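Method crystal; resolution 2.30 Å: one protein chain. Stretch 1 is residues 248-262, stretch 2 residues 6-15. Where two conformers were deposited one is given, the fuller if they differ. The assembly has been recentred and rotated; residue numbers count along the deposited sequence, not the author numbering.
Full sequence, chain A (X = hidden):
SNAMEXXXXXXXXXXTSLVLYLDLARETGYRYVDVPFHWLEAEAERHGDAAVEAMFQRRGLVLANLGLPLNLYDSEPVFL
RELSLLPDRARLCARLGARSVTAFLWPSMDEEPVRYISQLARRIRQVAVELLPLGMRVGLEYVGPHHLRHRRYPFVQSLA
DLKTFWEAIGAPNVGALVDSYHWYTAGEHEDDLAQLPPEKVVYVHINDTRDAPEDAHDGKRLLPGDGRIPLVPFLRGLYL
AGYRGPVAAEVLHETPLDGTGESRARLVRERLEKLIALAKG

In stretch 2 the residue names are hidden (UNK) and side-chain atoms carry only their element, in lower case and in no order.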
# COMPACT_ATOMS: atom_id res chain seq x y z
N ALA A 248 -26.11 -20.56 4.15
CA ALA A 248 -27.47 -20.00 4.27
C ALA A 248 -28.36 -20.37 3.12
O ALA A 248 -27.96 -20.27 1.96
CB ALA A 248 -27.40 -18.51 4.38
N ALA A 249 -29.59 -20.78 3.44
CA ALA A 249 -30.58 -21.07 2.41
C ALA A 249 -31.27 -19.77 1.98
O ALA A 249 -32.34 -19.43 2.52
CB ALA A 249 -31.59 -22.08 2.91
N GLU A 250 -30.65 -19.04 1.06
CA GLU A 250 -31.27 -17.86 0.39
C GLU A 250 -32.19 -18.35 -0.73
O GLU A 250 -31.72 -18.73 -1.81
CB GLU A 250 -30.23 -16.85 -0.17
CG GLU A 250 -30.90 -15.55 -0.73
CD GLU A 250 -29.94 -14.47 -1.27
OE1 GLU A 250 -29.25 -14.68 -2.30
OE2 GLU A 250 -29.92 -13.36 -0.69
N VAL A 251 -33.50 -18.38 -0.44
CA VAL A 251 -34.49 -18.88 -1.39
C VAL A 251 -35.37 -17.72 -1.83
O VAL A 251 -36.48 -17.57 -1.33
CB VAL A 251 -35.29 -20.06 -0.82
CG1 VAL A 251 -36.33 -20.53 -1.80
CG2 VAL A 251 -34.33 -21.21 -0.48
N LEU A 252 -34.84 -16.85 -2.70
CA LEU A 252 -35.59 -15.69 -3.14
C LEU A 252 -36.83 -16.23 -3.86
O LEU A 252 -36.75 -17.23 -4.55
CB LEU A 252 -34.77 -14.76 -4.05
CG LEU A 252 -33.46 -14.20 -3.47
CD1 LEU A 252 -32.80 -13.26 -4.47
CD2 LEU A 252 -33.65 -13.43 -2.17
N HIS A 253 -37.98 -15.60 -3.67
CA HIS A 253 -39.23 -16.09 -4.27
C HIS A 253 -40.20 -14.94 -4.47
O HIS A 253 -40.16 -13.95 -3.72
CB HIS A 253 -39.82 -17.15 -3.35
CG HIS A 253 -40.08 -16.65 -1.96
ND1 HIS A 253 -39.10 -16.57 -1.03
CD2 HIS A 253 -41.26 -16.14 -1.36
CE1 HIS A 253 -39.62 -16.07 0.12
NE2 HIS A 253 -40.94 -15.80 -0.09
N GLU A 254 -41.08 -15.02 -5.47
CA GLU A 254 -42.05 -13.90 -5.73
C GLU A 254 -43.40 -14.12 -5.06
O GLU A 254 -44.17 -13.17 -4.83
CB GLU A 254 -42.26 -13.71 -7.24
CG GLU A 254 -41.02 -13.21 -7.97
CD GLU A 254 -41.28 -12.81 -9.42
OE1 GLU A 254 -42.43 -12.94 -9.96
OE2 GLU A 254 -40.29 -12.33 -10.03
N THR A 255 -43.64 -15.39 -4.73
CA THR A 255 -44.90 -15.84 -4.20
C THR A 255 -44.68 -16.71 -2.95
O THR A 255 -43.66 -17.32 -2.81
CB THR A 255 -45.60 -16.69 -5.29
OG1 THR A 255 -44.67 -17.63 -5.84
CG2 THR A 255 -46.14 -15.77 -6.42
N PRO A 256 -45.66 -16.77 -2.05
CA PRO A 256 -45.53 -17.63 -0.91
C PRO A 256 -44.90 -18.99 -1.24
O PRO A 256 -45.40 -19.71 -2.12
CB PRO A 256 -46.97 -17.84 -0.47
CG PRO A 256 -47.63 -16.57 -0.81
CD PRO A 256 -46.89 -15.97 -1.97
N LEU A 257 -43.81 -19.29 -0.54
CA LEU A 257 -43.21 -20.64 -0.52
C LEU A 257 -44.16 -21.64 0.21
O LEU A 257 -45.03 -21.21 0.97
CB LEU A 257 -41.83 -20.63 0.18
CG LEU A 257 -40.55 -19.98 -0.40
CD1 LEU A 257 -39.49 -19.76 0.67
CD2 LEU A 257 -39.95 -20.83 -1.51
N ASP A 258 -43.98 -22.94 -0.01
CA ASP A 258 -44.89 -23.97 0.53
C ASP A 258 -44.71 -24.16 2.06
O ASP A 258 -43.56 -24.20 2.52
CB ASP A 258 -44.63 -25.30 -0.21
CG ASP A 258 -45.91 -26.09 -0.50
OD1 ASP A 258 -46.79 -26.17 0.39
OD2 ASP A 258 -46.02 -26.64 -1.63
N GLY A 259 -45.81 -24.29 2.82
CA GLY A 259 -45.76 -24.63 4.28
C GLY A 259 -45.92 -23.45 5.26
O GLY A 259 -46.56 -22.45 4.92
N THR A 260 -45.33 -23.57 6.47
CA THR A 260 -45.18 -22.47 7.47
C THR A 260 -43.70 -22.03 7.61
O THR A 260 -42.79 -22.76 7.21
CB THR A 260 -45.68 -22.93 8.86
OG1 THR A 260 -44.67 -23.72 9.51
CG2 THR A 260 -47.02 -23.72 8.75
N GLY A 261 -43.43 -20.86 8.20
CA GLY A 261 -42.04 -20.46 8.43
C GLY A 261 -41.26 -21.52 9.23
O GLY A 261 -40.07 -21.83 8.93
N GLU A 262 -41.94 -22.09 10.24
CA GLU A 262 -41.33 -23.02 11.18
C GLU A 262 -41.02 -24.35 10.51
O GLU A 262 -39.92 -24.85 10.62
CB GLU A 262 -42.19 -23.28 12.43
CG GLU A 262 -41.47 -24.20 13.43
CD GLU A 262 -42.24 -24.52 14.72
OE1 GLU A 262 -42.25 -25.71 15.11
OE2 GLU A 262 -42.80 -23.61 15.36
N UNK A 6 -25.51 -25.12 8.95
CA UNK A 6 -26.68 -24.52 8.36
C UNK A 6 -26.90 -23.19 9.01
O UNK A 6 -26.60 -23.02 10.19
c UNK A 6 -27.09 -26.78 9.01
c UNK A 6 -25.83 -26.35 9.69
c UNK A 6 -27.79 -25.50 8.72
N UNK A 7 -27.40 -22.24 8.23
CA UNK A 7 -27.60 -20.87 8.67
C UNK A 7 -28.99 -20.47 8.21
O UNK A 7 -29.38 -20.71 7.07
c UNK A 7 -26.55 -19.94 8.06
s UNK A 7 -26.85 -18.17 8.47
N UNK A 8 -29.75 -19.83 9.07
CA UNK A 8 -31.11 -19.42 8.71
C UNK A 8 -31.05 -18.10 7.93
O UNK A 8 -30.24 -17.22 8.21
c UNK A 8 -33.46 -19.10 9.69
c UNK A 8 -34.12 -18.64 10.98
c UNK A 8 -31.96 -19.30 9.95
c UNK A 8 -34.13 -20.36 9.13
N UNK A 9 -31.90 -18.01 6.93
CA UNK A 9 -32.03 -16.82 6.13
C UNK A 9 -33.47 -16.28 6.09
O UNK A 9 -34.41 -17.05 5.98
n UNK A 9 -30.53 -14.21 2.88
c UNK A 9 -31.62 -17.16 4.73
c UNK A 9 -30.22 -15.22 3.73
c UNK A 9 -31.80 -14.31 2.55
c UNK A 9 -31.37 -15.98 3.91
n UNK A 9 -32.32 -15.41 3.17
N UNK A 10 -33.65 -14.96 6.13
CA UNK A 10 -34.98 -14.32 6.21
C UNK A 10 -36.04 -14.78 5.19
O UNK A 10 -37.25 -14.90 5.54
c UNK A 10 -32.58 -13.95 5.99
c UNK A 10 -34.67 -12.85 5.96
c UNK A 10 -33.26 -12.69 6.41
N UNK A 11 -35.60 -15.04 3.96
CA UNK A 11 -36.48 -15.55 2.90
C UNK A 11 -37.07 -16.90 3.19
O UNK A 11 -38.03 -17.27 2.58
o UNK A 11 -34.71 -16.71 1.76
c UNK A 11 -35.15 -14.40 1.08
c UNK A 11 -35.75 -15.74 1.58
N UNK A 12 -36.47 -17.67 4.07
CA UNK A 12 -37.05 -18.98 4.35
C UNK A 12 -38.32 -18.91 5.15
O UNK A 12 -39.13 -19.81 5.05
c UNK A 12 -36.48 -21.56 3.46
c UNK A 12 -35.41 -20.95 4.34
c UNK A 12 -34.81 -21.96 5.31
c UNK A 12 -36.06 -19.86 5.13
N UNK A 13 -38.48 -17.87 5.96
CA UNK A 13 -39.55 -17.77 6.94
C UNK A 13 -40.40 -16.53 6.71
O UNK A 13 -39.97 -15.53 6.15
c UNK A 13 -38.25 -16.44 8.64
c UNK A 13 -38.08 -18.93 8.60
c UNK A 13 -38.99 -17.74 8.37
N UNK A 14 -41.64 -16.56 7.16
CA UNK A 14 -42.54 -15.50 6.67
C UNK A 14 -42.55 -14.42 7.73
O UNK A 14 -43.56 -14.18 8.31
o UNK A 14 -45.11 -18.14 6.23
c UNK A 14 -43.97 -16.01 6.26
o UNK A 14 -43.90 -17.70 8.02
c UNK A 14 -44.35 -17.38 6.88
N UNK A 15 -41.39 -13.84 8.03
CA UNK A 15 -41.26 -13.19 9.32
C UNK A 15 -40.44 -11.93 9.21
O UNK A 15 -39.34 -11.93 8.69
o UNK A 15 -43.34 -13.68 12.39
c UNK A 15 -42.36 -12.97 12.05
o UNK A 15 -42.48 -11.72 11.84
c UNK A 15 -41.00 -13.69 11.87
c UNK A 15 -40.71 -14.12 10.42
O HOH W 1 -29.10 -12.59 1.61
O HOH W 2 -41.54 -14.76 3.16

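Position 6 has three side-chain carbons that close a ring onto the backbone N. It lies in the strand and makes no contact with stretch 1. That is proline, P6.

Position 7 has one carbon followed by one sulfur. Its CB is 4.0 Å from A248 CB, and both side chains lie on the same face of the sheet. The residue is cysteine, C7. It forms a parallel beta bridge with A248, CA to CA 4.5 Å. A248 CA also makes a CA-H...O contact with C7 O at 3.5 Å.

Position 8 has four carbons, forked at the second. Its CA-to-CB bond points away from stretch 1, and nothing there touches it. This is leucine, L8.

Position 9 has one carbon and then a five-membered ring of three carbons and two nitrogens. Its CA-to-CB bond points toward stretch 1, and its CB comes 3.2 Å from A249 O. E250 packs over one ring face, with E250 CB 4.0 Å from the centroid of the position 9 ring and nearly on the ring normal. Only histidine fits, so this is H9. Water 1 links the two side chains at their polar ends, its O 2.5 Å from H9 NE2 and 2.6 Å from E250 OE2, to which it donates.

Position 10 again has three carbons closed onto the backbone N. It begins a 3-10 segment and does not touch stretch 1. It is proline, P10.

Position 11 has one carbon carrying one oxygen and one carbon. The oxygen is 3.0 Å from V251 N, and the terminal carbon is 3.7 Å from L252 CD2. The residue is threonine, T11. V251 N donates a hydrogen bond to T11 OG1. The same hydroxyl is hydrogen-bonded to the H9 ring, T11 OG1 to H9 ND1 3.1 Å. H253 CE1 approaches T11 O to 3.2 Å.

Position 12 has four carbons forked at the second. Its CA-to-CB bond points away, but the end of the side chain comes nearer. One terminal carbon lies 4.0 Å from A249 CB, and the other is 4.5 Å from L257 CD1. This is leucine, L12.

Position 13 has one carbon carrying two others, one of which is 3.5 Å from G261 O. This is valine, V13.

Position 14 has two carbons, the second carrying two oxygens. One of these oxygens is 3.2 Å from G261 N. The residue is aspartate, D14. An ideal CB on G261 would fall 2.6 Å from D14 OD1, a clash, so the glycine leaves room for the carboxylate.

Position 15 has three carbons, the third carrying two oxygens. It does not reach stretch 1. It is glutamate, E15.

The contact starts as a parallel strand pairing at A248 and C7. Beyond it, T11 OG1 joins the V251 backbone to the H9 ring, while E250 covers one face of that ring. L12 adds apolar packing against A249 and L257. Further along, V13 and D14 meet G261 at the start of a helix. Together the two stretches bury 632 Å², both sides summed.

Stretch 2 6-15: PCLHPTLVDE
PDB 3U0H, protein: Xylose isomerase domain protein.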